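Local coordinates for protein D-threo-3-hydroxyaspartate dehydratase (Delftia, PDB 3WQC) that uses pyridoxal 5'-phosphate to deaminate D-threo-3-hydroxyaspartate to oxaloacetate and ammonia, and also acts as a dehydratase on D-serine and L-3-hydroxyaspartates, at residues Leu15-Thr20 against Thr353-Ile357; Ile34-Gln38 against Ala63-Ala69; Val52-Val58 against Glu79-Phe83. All coordinates share one frame; numbering follows the deposited sequence.

Overall arrangement
The three contacts lie in two regions of a fold-type III PLP enzyme. Interaction 1 fastens the loop before strand 22-26 to strand 354-358 of the mixed beta sheet; interactions 2 and 3 belong to the alanine-racemase-like barrel. Along the chain, interaction 1 closes a long loop in which the other two are nested, and the segments of 2 and 3 alternate. Interaction 3 uses the loop into helix 58-66 and its first residue, interaction 2 the far end of that helix; their nearest atoms are about 5 Å apart and centres 16 Å apart. Interaction 1 is centred 29 Å from interaction 2 and 26 Å from interaction 3. Interactions 1 and 3 both touch the second subunit, and interaction 3 carries the cofactor lysine.

Interaction 1: residues Leu15-Thr20 against Thr353-Ile357; sequences LLTLDT and TRLRI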
ATOM      1  N   LEU B  15      19.967 -13.684   1.296  1.00 23.67           N
ATOM      2  CA  LEU B  15      19.611 -12.534   0.460  1.00 21.10           C
ATOM      3  C   LEU B  15      19.949 -12.741  -0.989  1.00 23.20           C
ATOM      4  O   LEU B  15      19.460 -12.015  -1.856  1.00 24.19           O
ATOM      5  CB  LEU B  15      20.222 -11.229   0.948  1.00 20.39           C
ATOM      6  CG  LEU B  15      19.836 -10.822   2.344  1.00 20.18           C
ATOM      7  CD1 LEU B  15      20.383  -9.425   2.492  1.00 29.13           C
ATOM      8  CD2 LEU B  15      18.319 -10.732   2.518  1.00 25.14           C
ATOM      9  N   LEU B  16      20.779 -13.750  -1.274  1.00 25.00           N
ATOM     10  CA  LEU B  16      21.113 -14.037  -2.661  1.00 24.08           C
ATOM     11  C   LEU B  16      20.109 -14.933  -3.325  1.00 23.57           C
ATOM     12  O   LEU B  16      20.081 -15.018  -4.603  1.00 30.34           O
ATOM     13  CB  LEU B  16      22.494 -14.744  -2.708  1.00 26.77           C
ATOM     14  CG  LEU B  16      23.664 -13.830  -2.378  1.00 32.44           C
ATOM     15  CD1 LEU B  16      24.922 -14.664  -2.453  1.00 38.94           C
ATOM     16  CD2 LEU B  16      23.725 -12.694  -3.388  1.00 32.67           C
ATOM     17  N   THR B  17      19.351 -15.720  -2.533  1.00 24.02           N
ATOM     18  CA  THR B  17      18.477 -16.750  -3.114  1.00 24.05           C
ATOM     19  C   THR B  17      16.995 -16.346  -3.069  1.00 21.20           C
ATOM     20  O   THR B  17      16.195 -16.894  -3.792  1.00 23.78           O
ATOM     21  CB  THR B  17      18.611 -18.137  -2.428  1.00 27.35           C
ATOM     22  OG1 THR B  17      18.153 -18.037  -1.063  1.00 29.38           O
ATOM     23  CG2 THR B  17      20.076 -18.625  -2.510  1.00 33.15           C
ATOM     24  N   LEU B  18      16.632 -15.365  -2.226  1.00 19.62           N
ATOM     25  CA  LEU B  18      15.243 -14.869  -2.213  1.00 18.35           C
ATOM     26  C   LEU B  18      14.809 -14.310  -3.572  1.00 16.73           C
ATOM     27  O   LEU B  18      15.644 -13.696  -4.305  1.00 21.94           O
ATOM     28  CB  LEU B  18      15.140 -13.705  -1.211  1.00 20.33           C
ATOM     29  CG  LEU B  18      15.072 -14.138   0.276  1.00 20.11           C
ATOM     30  CD1 LEU B  18      15.138 -12.914   1.153  1.00 20.90           C
ATOM     31  CD2 LEU B  18      13.871 -15.057   0.623  1.00 22.20           C
ATOM     32  N   ASP B  19      13.545 -14.451  -3.924  1.00 17.66           N
ATOM     33  CA  ASP B  19      13.048 -13.614  -5.025  1.00 17.34           C
ATOM     34  C   ASP B  19      12.879 -12.182  -4.514  1.00 16.43           C
ATOM     35  O   ASP B  19      12.843 -11.931  -3.259  1.00 19.51           O
ATOM     36  CB  ASP B  19      11.705 -14.159  -5.493  1.00 18.82           C
ATOM     37  CG  ASP B  19      11.247 -13.585  -6.880  1.00 20.18           C
ATOM     38  OD1 ASP B  19      12.103 -13.003  -7.630  1.00 18.11           O
ATOM     39  OD2 ASP B  19      10.028 -13.745  -7.230  1.00 24.11           O
ATOM     40  N   THR B  20      12.881 -11.237  -5.453  1.00 16.29           N
ATOM     41  CA  THR B  20      12.721  -9.825  -5.122  1.00 14.96           C
ATOM     42  C   THR B  20      11.448  -9.302  -5.823  1.00 15.46           C
ATOM     43  O   THR B  20      10.985  -9.844  -6.844  1.00 16.59           O
ATOM     44  CB  THR B  20      13.908  -9.019  -5.666  1.00 15.22           C
ATOM     45  OG1 THR B  20      14.107  -9.292  -7.056  1.00 16.75           O
ATOM     46  CG2 THR B  20      15.158  -9.363  -4.857  1.00 17.11           C
ATOM     47  N   THR B 353      22.043  -6.927 -10.351  1.00 23.01           N
ATOM     48  CA  THR B 353      22.550  -6.432  -9.022  1.00 24.64           C
ATOM     49  C   THR B 353      21.403  -6.378  -8.021  1.00 19.07           C
ATOM     50  O   THR B 353      20.284  -5.927  -8.390  1.00 22.50           O
ATOM     51  CB  THR B 353      23.110  -4.991  -9.143  1.00 24.80           C
ATOM     52  OG1 THR B 353      24.142  -4.993 -10.086  1.00 30.27           O
ATOM     53  CG2 THR B 353      23.655  -4.426  -7.798  1.00 29.02           C
ATOM     54  N   ARG B 354      21.675  -6.896  -6.840  1.00 18.71           N
ATOM     55  CA  ARG B 354      20.697  -6.787  -5.718  1.00 20.52           C
ATOM     56  C   ARG B 354      21.046  -5.608  -4.842  1.00 19.64           C
ATOM     57  O   ARG B 354      22.248  -5.390  -4.472  1.00 23.37           O
ATOM     58  CB  ARG B 354      20.704  -8.049  -4.877  1.00 24.50           C
ATOM     59  CG  ARG B 354      20.092  -9.176  -5.642  1.00 22.59           C
ATOM     60  CD  ARG B 354      20.054 -10.454  -4.892  1.00 29.54           C
ATOM     61  NE  ARG B 354      19.222 -11.276  -5.789  1.00 30.39           N
ATOM     62  CZ  ARG B 354      18.213 -12.058  -5.432  1.00 21.93           C
ATOM     63  NH1 ARG B 354      17.997 -12.309  -4.163  1.00 21.35           N
ATOM     64  NH2 ARG B 354      17.500 -12.659  -6.387  1.00 25.52           N
ATOM     65  N   LEU B 355      20.023  -4.853  -4.453  1.00 18.25           N
ATOM     66  CA  LEU B 355      20.180  -3.617  -3.637  1.00 18.60           C
ATOM     67  C   LEU B 355      19.163  -3.720  -2.500  1.00 19.32           C
ATOM     68  O   LEU B 355      18.280  -4.576  -2.525  1.00 17.68           O
ATOM     69  CB  LEU B 355      19.814  -2.409  -4.475  1.00 20.86           C
ATOM     70  CG  LEU B 355      20.708  -2.131  -5.648  1.00 23.18           C
ATOM     71  CD1 LEU B 355      20.111  -1.046  -6.509  1.00 22.09           C
ATOM     72  CD2 LEU B 355      22.141  -1.813  -5.163  1.00 24.82           C
ATOM     73  N   ARG B 356      19.273  -2.877  -1.487  1.00 17.87           N
ATOM     74  CA  ARG B 356      18.270  -2.840  -0.423  1.00 16.92           C
ATOM     75  C   ARG B 356      17.781  -1.386  -0.339  1.00 17.70           C
ATOM     76  O   ARG B 356      18.579  -0.470  -0.332  1.00 21.06           O
ATOM     77  CB  ARG B 356      18.898  -3.346   0.907  1.00 17.93           C
ATOM     78  CG  ARG B 356      19.057  -4.867   0.792  1.00 18.52           C
ATOM     79  CD  ARG B 356      19.985  -5.395   1.861  1.00 19.63           C
ATOM     80  NE  ARG B 356      19.431  -5.357   3.219  1.00 18.92           N
ATOM     81  CZ  ARG B 356      20.111  -5.825   4.272  1.00 18.14           C
ATOM     82  NH1 ARG B 356      19.539  -5.768   5.477  1.00 21.47           N
ATOM     83  NH2 ARG B 356      21.372  -6.297   4.137  1.00 21.78           N
ATOM     84  N   ILE B 357      16.494  -1.191  -0.207  1.00 16.50           N
ATOM     85  CA  ILE B 357      15.965   0.181  -0.220  1.00 16.15           C
ATOM     86  C   ILE B 357      15.363   0.503   1.141  1.00 15.87           C
ATOM     87  O   ILE B 357      14.525  -0.278   1.671  1.00 16.38           O
ATOM     88  CB  ILE B 357      14.857   0.366  -1.290  1.00 15.11           C
ATOM     89  CG1 ILE B 357      15.207  -0.266  -2.691  1.00 18.46           C
ATOM     90  CG2 ILE B 357      14.330   1.777  -1.341  1.00 16.10           C
ATOM     91  CD1 ILE B 357      16.451   0.394  -3.268  1.00 21.12           C
TER
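R354 has CG anti to its own carbonyl carbon (chi1 -71°) and runs straight from CG to NE, and this reach carries its guanidinium from strand 354-358 into the turn of backbone at L15-T20. The carbonyl oxygens of L15 and L18 both meet the edge of the group, close to its plane. R354 NH1 donates to L15 O at 2.7 Å with an N-H...O angle of 151°, although it approaches that carbonyl tilted out of its plane. The same nitrogen, R354 NH1, takes a lone pair of L18 O, again at 2.7 Å, while R354 NH2 reaches L18 O at 3.0 Å, nearly along the C=O axis. One oxygen is thus gripped end-on by two nitrogens, which fixes the rotation of the guanidinium.

The two faces are treated differently. Over the centre of one lies a methyl group, T20 CG2 standing 4.1 Å from R354 CZ. On the opposite face sits L16 O, 3.4 Å from R354 NH1 but at too poor an angle to bond. The hydroxyl of T20 is turned to D287 and T273. H100 of the second subunit packs against R354, and next to it D19 makes a salt bridge with R101 of that subunit.

R356, two residues along the strand, bends at chi3 (71°), and L15 CD1 lies over one face of its guanidinium, 3.7 Å from R356 NH2. The polar end itself is held by L314 O and S269 OG.

Strand 268-278 runs between strands 22-26 and 354-358, and its L271 touches L18, T20 and R356. The contact therefore ties the loop that leads into strand 22-26 to a strand two places away in the mixed beta sheet that accompanies the barrel in fold-type III PLP enzymes.

Interaction 2: residues Ile34-Gln38 against Ala63-Ala69; sequences IARMQ and AQRAAGA
Q64 O, near the end of helix 58-66, is gripped by A69 N at 3.2 Å, by a weak bond from A67 N, and by a water that also donates to Q38 OE1 at 2.7 Å. The A69 bond, with that from G68 N to R65 O, makes a Schellman motif, and the end of this barrel helix lies against helix 27-44. G68 has a positive phi (130°), and a CB there would jam against the preceding carbonyl oxygen and crowd Q38 CD.

Q38 CG stands anti to the backbone N (chi1 -173°), 3.2 Å from A67 O, and the bend at chi2 (61°) turns the amide against the G68 backbone. OE1 comes near A69 N too, at an angle too poor for a bond, while NE2 is held by D42 OD1. With an alanine in place of Q38, the bridging water is likely to lose one anchor and D42 its amide partner, and a gap would probably open beside G68.

One helical turn earlier, I34 does the apolar work: its side chain crosses that of Q64 at about a right angle, I34 CD1 rests 3.7 Å from A63 CB, and I34 CG2 presses on A67 CB at a tight 3.4 Å.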
ATOM      1  N   ILE B  34      14.442  -2.410  19.917  1.00 18.00           N
ATOM      2  CA  ILE B  34      13.559  -2.961  20.963  1.00 18.16           C
ATOM      3  C   ILE B  34      14.168  -2.584  22.317  1.00 20.00           C
ATOM      4  O   ILE B  34      13.478  -2.088  23.236  1.00 20.98           O
ATOM      5  CB  ILE B  34      13.313  -4.491  20.785  1.00 18.14           C
ATOM      6  CG1 ILE B  34      12.384  -4.646  19.586  1.00 17.32           C
ATOM      7  CG2 ILE B  34      12.813  -5.147  22.060  1.00 20.78           C
ATOM      8  CD1 ILE B  34      12.133  -6.093  19.196  1.00 17.63           C
ATOM      9  N   ALA B  35      15.453  -2.861  22.471  1.00 21.46           N
ATOM     10  CA  ALA B  35      16.147  -2.613  23.787  1.00 21.66           C
ATOM     11  C   ALA B  35      16.158  -1.153  24.094  1.00 20.44           C
ATOM     12  O   ALA B  35      15.952  -0.742  25.258  1.00 26.34           O
ATOM     13  CB  ALA B  35      17.566  -3.081  23.696  1.00 24.21           C
ATOM     14  N   ARG B  36      16.438  -0.312  23.086  1.00 21.19           N
ATOM     15  CA  ARG B  36      16.541   1.120  23.333  1.00 22.44           C
ATOM     16  C   ARG B  36      15.200   1.674  23.923  1.00 21.21           C
ATOM     17  O   ARG B  36      15.182   2.475  24.890  1.00 23.44           O
ATOM     18  CB  ARG B  36      16.928   1.925  22.085  1.00 23.80           C
ATOM     19  CG  ARG B  36      16.856   3.483  22.230  1.00 24.27           C
ATOM     20  CD  ARG B  36      17.184   4.153  20.929  1.00 25.12           C
ATOM     21  NE  ARG B  36      17.033   5.600  21.013  1.00 28.53           N
ATOM     22  CZ  ARG B  36      16.783   6.428  19.975  1.00 27.70           C
ATOM     23  NH1 ARG B  36      16.775   5.954  18.734  1.00 27.54           N
ATOM     24  NH2 ARG B  36      16.606   7.746  20.160  1.00 31.64           N
ATOM     25  N   MET B  37      14.095   1.308  23.298  1.00 19.80           N
ATOM     26  CA  MET B  37      12.806   1.821  23.762  1.00 19.42           C
ATOM     27  C   MET B  37      12.478   1.271  25.107  1.00 20.78           C
ATOM     28  O   MET B  37      12.029   2.060  25.975  1.00 21.80           O
ATOM     29  CB  MET B  37      11.700   1.469  22.720  1.00 19.87           C
ATOM     30  CG  MET B  37      10.316   2.067  23.078  1.00 18.74           C
ATOM     31  SD  MET B  37      10.263   3.893  23.060  1.00 20.16           S
ATOM     32  CE  MET B  37      10.271   4.256  21.268  1.00 19.34           C
ATOM     33  N   GLN B  38      12.611  -0.034  25.325  1.00 18.86           N
ATOM     34  CA  GLN B  38      12.228  -0.628  26.601  1.00 20.13           C
ATOM     35  C   GLN B  38      13.096  -0.004  27.695  1.00 22.32           C
ATOM     36  O   GLN B  38      12.599   0.299  28.807  1.00 22.31           O
ATOM     37  CB  GLN B  38      12.386  -2.153  26.644  1.00 22.05           C
ATOM     38  CG  GLN B  38      11.818  -2.814  27.917  1.00 24.81           C
ATOM     39  CD  GLN B  38      10.304  -2.591  28.077  1.00 25.69           C
ATOM     40  OE1 GLN B  38       9.519  -2.973  27.210  1.00 23.43           O
ATOM     41  NE2 GLN B  38       9.854  -1.990  29.227  1.00 22.85           N
ATOM     42  N   ALA B  63       9.245 -10.672  20.363  1.00 17.93           N
ATOM     43  CA  ALA B  63      10.518 -10.055  20.743  1.00 18.86           C
ATOM     44  C   ALA B  63      10.289  -8.844  21.623  1.00 19.21           C
ATOM     45  O   ALA B  63      11.026  -8.588  22.593  1.00 19.27           O
ATOM     46  CB  ALA B  63      11.369  -9.667  19.523  1.00 18.15           C
ATOM     47  N   GLN B  64       9.320  -8.023  21.279  1.00 16.94           N
ATOM     48  CA  GLN B  64       8.947  -6.857  22.147  1.00 17.52           C
ATOM     49  C   GLN B  64       8.501  -7.340  23.544  1.00 16.38           C
ATOM     50  O   GLN B  64       8.949  -6.750  24.555  1.00 18.97           O
ATOM     51  CB  GLN B  64       7.841  -6.053  21.472  1.00 17.40           C
ATOM     52  CG  GLN B  64       8.428  -5.335  20.188  1.00 17.39           C
ATOM     53  CD  GLN B  64       7.373  -4.698  19.315  1.00 14.64           C
ATOM     54  OE1 GLN B  64       7.382  -3.417  19.133  1.00 17.54           O
ATOM     55  NE2 GLN B  64       6.522  -5.507  18.736  1.00 14.44           N
ATOM     56  N   ARG B  65       7.697  -8.413  23.614  1.00 18.10           N
ATOM     57  CA  ARG B  65       7.197  -8.936  24.917  1.00 17.90           C
ATOM     58  C   ARG B  65       8.395  -9.501  25.706  1.00 18.96           C
ATOM     59  O   ARG B  65       8.561  -9.176  26.920  1.00 22.41           O
ATOM     60  CB  ARG B  65       6.157 -10.019  24.717  1.00 20.76           C
ATOM     61  CG  ARG B  65       5.660 -10.669  26.030  1.00 21.54           C
ATOM     62  CD  ARG B  65       4.506 -11.624  25.684  1.00 34.35           C
ATOM     63  NE  ARG B  65       4.946 -12.802  24.882  1.00 41.58           N
ATOM     64  CZ  ARG B  65       4.739 -13.024  23.542  1.00 57.73           C
ATOM     65  NH1 ARG B  65       5.202 -14.161  22.974  1.00 56.07           N
ATOM     66  NH2 ARG B  65       4.059 -12.133  22.784  1.00 69.84           N
ATOM     67  N   ALA B  66       9.276 -10.267  25.051  1.00 21.39           N
ATOM     68  CA  ALA B  66      10.444 -10.833  25.721  1.00 21.18           C
ATOM     69  C   ALA B  66      11.356  -9.761  26.374  1.00 20.65           C
ATOM     70  O   ALA B  66      11.974 -10.008  27.451  1.00 26.60           O
ATOM     71  CB  ALA B  66      11.257 -11.721  24.788  1.00 24.85           C
ATOM     72  N   ALA B  67      11.416  -8.591  25.758  1.00 20.08           N
ATOM     73  CA  ALA B  67      12.253  -7.489  26.218  1.00 23.44           C
ATOM     74  C   ALA B  67      11.673  -6.731  27.408  1.00 24.60           C
ATOM     75  O   ALA B  67      12.387  -5.953  28.029  1.00 28.69           O
ATOM     76  CB  ALA B  67      12.671  -6.542  25.104  1.00 24.53           C
ATOM     77  N   GLY B  68      10.385  -6.949  27.682  1.00 20.72           N
ATOM     78  CA  GLY B  68       9.737  -6.329  28.855  1.00 20.34           C
ATOM     79  C   GLY B  68       8.434  -5.629  28.586  1.00 19.03           C
ATOM     80  O   GLY B  68       7.921  -4.909  29.503  1.00 22.52           O
ATOM     81  N   ALA B  69       7.897  -5.706  27.376  1.00 20.42           N
ATOM     82  CA  ALA B  69       6.626  -4.937  27.089  1.00 16.76           C
ATOM     83  C   ALA B  69       5.422  -5.492  27.860  1.00 18.73           C
ATOM     84  O   ALA B  69       5.376  -6.652  28.235  1.00 21.74           O
ATOM     85  CB  ALA B  69       6.313  -5.036  25.560  1.00 20.79           C
TER
HETATM   86  O   HOH W   1       6.545  -2.574  30.074  1.00 20.54           O
HETATM   87  O   HOH W   2       9.846  -4.161  24.796  1.00 22.29           O

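Interaction 3: residues Val52-Val58 against Glu79-Phe83; sequences VKTSKSV and EAEQF. With PLP (pyridoxal-5'-phosphate), chain J.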
ATOM      1  N   VAL B  52       1.414  -2.680  17.570  1.00 10.39           N
ATOM      2  CA  VAL B  52       1.790  -3.685  16.568  1.00 12.71           C
ATOM      3  C   VAL B  52       1.291  -3.312  15.180  1.00 11.76           C
ATOM      4  O   VAL B  52       1.541  -4.095  14.264  1.00 13.39           O
ATOM      5  CB  VAL B  52       1.295  -5.113  16.970  1.00 13.00           C
ATOM      6  CG1 VAL B  52       1.986  -5.526  18.283  1.00 15.88           C
ATOM      7  CG2 VAL B  52      -0.236  -5.221  17.047  1.00 14.74           C
ATOM      8  N   LYS B  53       0.686  -2.135  14.985  1.00 10.93           N
ATOM      9  CA  LYS B  53       0.204  -1.839  13.639  1.00 12.02           C
ATOM     10  C   LYS B  53       1.376  -1.681  12.670  1.00 11.02           C
ATOM     11  O   LYS B  53       1.180  -1.802  11.434  1.00 13.03           O
ATOM     12  CB  LYS B  53      -0.643  -0.600  13.590  1.00 12.46           C
ATOM     13  CG  LYS B  53       0.120   0.708  13.746  1.00 14.47           C
ATOM     14  CD  LYS B  53      -0.945   1.823  13.729  1.00 18.08           C
ATOM     15  CE  LYS B  53      -0.198   3.120  13.689  1.00 23.82           C
ATOM     16  NZ  LYS B  53      -0.658   4.096  14.707  1.00 17.80           N
ATOM     17  N   THR B  54       2.621  -1.473  13.165  1.00 11.53           N
ATOM     18  CA  THR B  54       3.771  -1.269  12.262  1.00 11.57           C
ATOM     19  C   THR B  54       4.132  -2.664  11.662  1.00 11.05           C
ATOM     20  O   THR B  54       4.484  -2.661  10.432  1.00 13.55           O
ATOM     21  CB  THR B  54       4.968  -0.779  13.099  1.00 12.85           C
ATOM     22  OG1 THR B  54       4.623   0.576  13.491  1.00 15.62           O
ATOM     23  CG2 THR B  54       6.260  -0.741  12.290  1.00 15.45           C
ATOM     24  N   SER B  55       4.117  -3.780  12.426  1.00 11.92           N
ATOM     25  CA  SER B  55       4.601  -5.055  11.857  1.00 11.20           C
ATOM     26  C   SER B  55       3.493  -6.034  11.668  1.00 11.44           C
ATOM     27  O   SER B  55       3.562  -6.898  10.776  1.00 12.51           O
ATOM     28  CB  SER B  55       5.636  -5.713  12.849  1.00 13.90           C
ATOM     29  OG  SER B  55       4.974  -6.277  14.004  1.00 16.36           O
ATOM     30  N   LYS B  56       2.448  -5.981  12.525  1.00 12.18           N
ATOM     31  CA  LYS B  56       1.378  -7.003  12.556  1.00 11.93           C
ATOM     32  C   LYS B  56       1.968  -8.444  12.414  1.00 12.61           C
ATOM     33  O   LYS B  56       1.337  -9.332  11.811  1.00 12.36           O
ATOM     34  CB  LYS B  56       0.281  -6.784  11.459  1.00 11.84           C
ATOM     35  CG  LYS B  56      -0.272  -5.365  11.550  1.00 12.36           C
ATOM     36  CD  LYS B  56      -1.506  -5.262  10.618  1.00 12.82           C
ATOM     37  CE  LYS B  56      -1.950  -3.817  10.584  1.00 12.89           C
ATOM     38  NZ  LYS B  56      -3.158  -3.735   9.709  1.00 12.64           N
ATOM     39  N   SER B  57       3.072  -8.690  13.173  1.00 12.94           N
ATOM     40  CA  SER B  57       3.749  -9.954  13.030  1.00 13.46           C
ATOM     41  C   SER B  57       3.974 -10.555  14.424  1.00 12.90           C
ATOM     42  O   SER B  57       4.576  -9.914  15.257  1.00 14.77           O
ATOM     43  CB  SER B  57       5.057  -9.730  12.270  1.00 14.71           C
ATOM     44  OG  SER B  57       5.695 -11.033  12.049  1.00 15.60           O
ATOM     45  N   VAL B  58       3.506 -11.785  14.619  1.00 13.36           N
ATOM     46  CA  VAL B  58       3.596 -12.474  15.930  1.00 14.20           C
ATOM     47  C   VAL B  58       5.042 -12.528  16.449  1.00 15.38           C
ATOM     48  O   VAL B  58       5.308 -12.129  17.603  1.00 16.98           O
ATOM     49  CB  VAL B  58       2.895 -13.828  15.892  1.00 14.77           C
ATOM     50  CG1 VAL B  58       3.210 -14.687  17.103  1.00 19.90           C
ATOM     51  CG2 VAL B  58       1.385 -13.592  15.770  1.00 15.98           C
ATOM     52  N   GLU B  79      -6.268  -7.521  14.073  1.00 11.41           N
ATOM     53  CA  GLU B  79      -5.031  -7.644  14.839  1.00 11.10           C
ATOM     54  C   GLU B  79      -5.369  -8.208  16.234  1.00 12.31           C
ATOM     55  O   GLU B  79      -4.636  -9.090  16.726  1.00 12.53           O
ATOM     56  CB  GLU B  79      -4.380  -6.308  15.020  1.00 11.58           C
ATOM     57  CG  GLU B  79      -3.628  -5.805  13.807  1.00 11.91           C
ATOM     58  CD  GLU B  79      -3.509  -4.300  13.924  1.00 11.28           C
ATOM     59  OE1 GLU B  79      -4.186  -3.568  13.156  1.00 13.43           O
ATOM     60  OE2 GLU B  79      -2.780  -3.805  14.801  1.00 12.66           O
ATOM     61  N   ALA B  80      -6.418  -7.712  16.904  1.00 11.15           N
ATOM     62  CA  ALA B  80      -6.727  -8.290  18.249  1.00 12.02           C
ATOM     63  C   ALA B  80      -6.993  -9.822  18.133  1.00 12.16           C
ATOM     64  O   ALA B  80      -6.477 -10.584  18.973  1.00 13.61           O
ATOM     65  CB  ALA B  80      -7.963  -7.581  18.811  1.00 14.71           C
ATOM     66  N   GLU B  81      -7.757 -10.250  17.067  1.00 11.82           N
ATOM     67  CA  GLU B  81      -8.060 -11.664  16.939  1.00 15.16           C
ATOM     68  C   GLU B  81      -6.747 -12.457  16.771  1.00 14.74           C
ATOM     69  O   GLU B  81      -6.541 -13.532  17.406  1.00 17.05           O
ATOM     70  CB  GLU B  81      -9.110 -11.755  15.766  1.00 19.25           C
ATOM     71  CG  GLU B  81      -9.426 -13.107  15.236  1.00 23.71           C
ATOM     72  CD  GLU B  81     -10.295 -12.989  13.955  1.00 23.71           C
ATOM     73  OE1 GLU B  81      -9.748 -13.175  12.770  1.00 34.96           O
ATOM     74  OE2 GLU B  81     -11.515 -12.706  14.115  1.00 28.51           O
ATOM     75  N   GLN B  82      -5.829 -11.962  15.900  1.00 14.72           N
ATOM     76  CA  GLN B  82      -4.571 -12.694  15.564  1.00 16.94           C
ATOM     77  C   GLN B  82      -3.715 -12.789  16.810  1.00 14.10           C
ATOM     78  O   GLN B  82      -3.163 -13.853  17.135  1.00 16.99           O
ATOM     79  CB  GLN B  82      -3.799 -11.929  14.448  1.00 19.89           C
ATOM     80  CG  GLN B  82      -2.324 -12.416  14.245  1.00 21.53           C
ATOM     81  CD  GLN B  82      -1.595 -11.781  13.032  1.00 41.56           C
ATOM     82  OE1 GLN B  82      -1.940 -11.970  11.848  1.00 54.52           O
ATOM     83  NE2 GLN B  82      -0.505 -11.136  13.328  1.00 27.79           N
ATOM     84  N   PHE B  83      -3.476 -11.668  17.473  1.00 14.30           N
ATOM     85  CA  PHE B  83      -2.549 -11.664  18.600  1.00 14.13           C
ATOM     86  C   PHE B  83      -3.156 -12.392  19.816  1.00 13.48           C
ATOM     87  O   PHE B  83      -2.409 -13.089  20.530  1.00 16.47           O
ATOM     88  CB  PHE B  83      -2.049 -10.226  18.962  1.00 14.55           C
ATOM     89  CG  PHE B  83      -1.067  -9.764  17.964  1.00 12.57           C
ATOM     90  CD1 PHE B  83       0.278 -10.098  18.097  1.00 16.68           C
ATOM     91  CD2 PHE B  83      -1.464  -8.984  16.866  1.00 14.97           C
ATOM     92  CE1 PHE B  83       1.230  -9.672  17.121  1.00 16.25           C
ATOM     93  CE2 PHE B  83      -0.522  -8.563  15.876  1.00 15.18           C
ATOM     94  CZ  PHE B  83       0.834  -8.928  15.997  1.00 14.91           C
TER
HETATM   95  N1  PLP J 402      -0.932   5.321  19.534  1.00 12.46           N
HETATM   96  C2  PLP J 402      -1.871   5.387  18.568  1.00 11.46           C
HETATM   97  C2A PLP J 402      -3.315   5.670  18.913  1.00 13.68           C
HETATM   98  C3  PLP J 402      -1.474   5.164  17.198  1.00 12.81           C
HETATM   99  O3  PLP J 402      -2.403   5.203  16.255  1.00 15.43           O
HETATM  100  C4  PLP J 402      -0.083   4.908  16.930  1.00 13.72           C
HETATM  101  C4A PLP J 402       0.310   4.647  15.585  1.00 21.05           C
HETATM  102  C5  PLP J 402       0.837   4.857  18.019  1.00 12.50           C
HETATM  103  C6  PLP J 402       0.374   5.146  19.311  1.00 12.80           C
HETATM  104  C5A PLP J 402       2.306   4.599  17.789  1.00 16.46           C
HETATM  105  O4P PLP J 402       2.896   5.774  17.065  1.00 15.07           O
HETATM  106  P   PLP J 402       4.321   5.554  16.368  1.00 13.99           P
HETATM  107  O1P PLP J 402       5.132   4.906  17.429  1.00 17.22           O
HETATM  108  O2P PLP J 402       4.766   6.943  16.072  1.00 15.05           O
HETATM  109  O3P PLP J 402       4.172   4.657  15.208  1.00 19.34           O
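V52 and F83 make the close-packed, buried heart of this contact. V52 CG2 lies 3.6 Å from F83 CE2, V52 CG1 sits over the rim of one ring face, and I72 and A61 add to the same cluster. The ring edge, meanwhile, is driven into the backbone of the opposing turn, F83 CZ standing 3.6 Å from S57 N with K56 C close by. That amide nitrogen is itself occupied by S55 OG, in an ST turn.

Beside the ring, E79 brings its carboxylate up to V52 and K56. E79 OE2 sits 3.7 Å from V52 CG2. E79 OE1, hydrogen-bonded to the hydroxyls of S75 and T76, makes a long salt bridge with K56 NZ (3.6 Å); the extended lysine crosses the glutamate at about a right angle, its methylenes lying on the carboxylate arm.

Within the alanine-racemase-like barrel, the loop between strand 47-48 and helix 58-66 packs on helix 77-85. The same loop bears K53, whose NZ is bonded covalently to C4A of PLP at 1.4 Å, the lysine-cofactor linkage of this enzyme family; K53 O accepts from Q329 of the second subunit.

The other flank is looser and partly exposed. Q82, with CG anti to its backbone N (chi1 167°) and the chain extended, stretches to donate from Q82 NE2 to K56 O at 3.0 Å (N-H...O 152°), coming from above the carbonyl plane. V58 packs at longer range, V58 CG2 lying 3.9 Å from Q82 NE2 and 4.1 Å from F83 CE1.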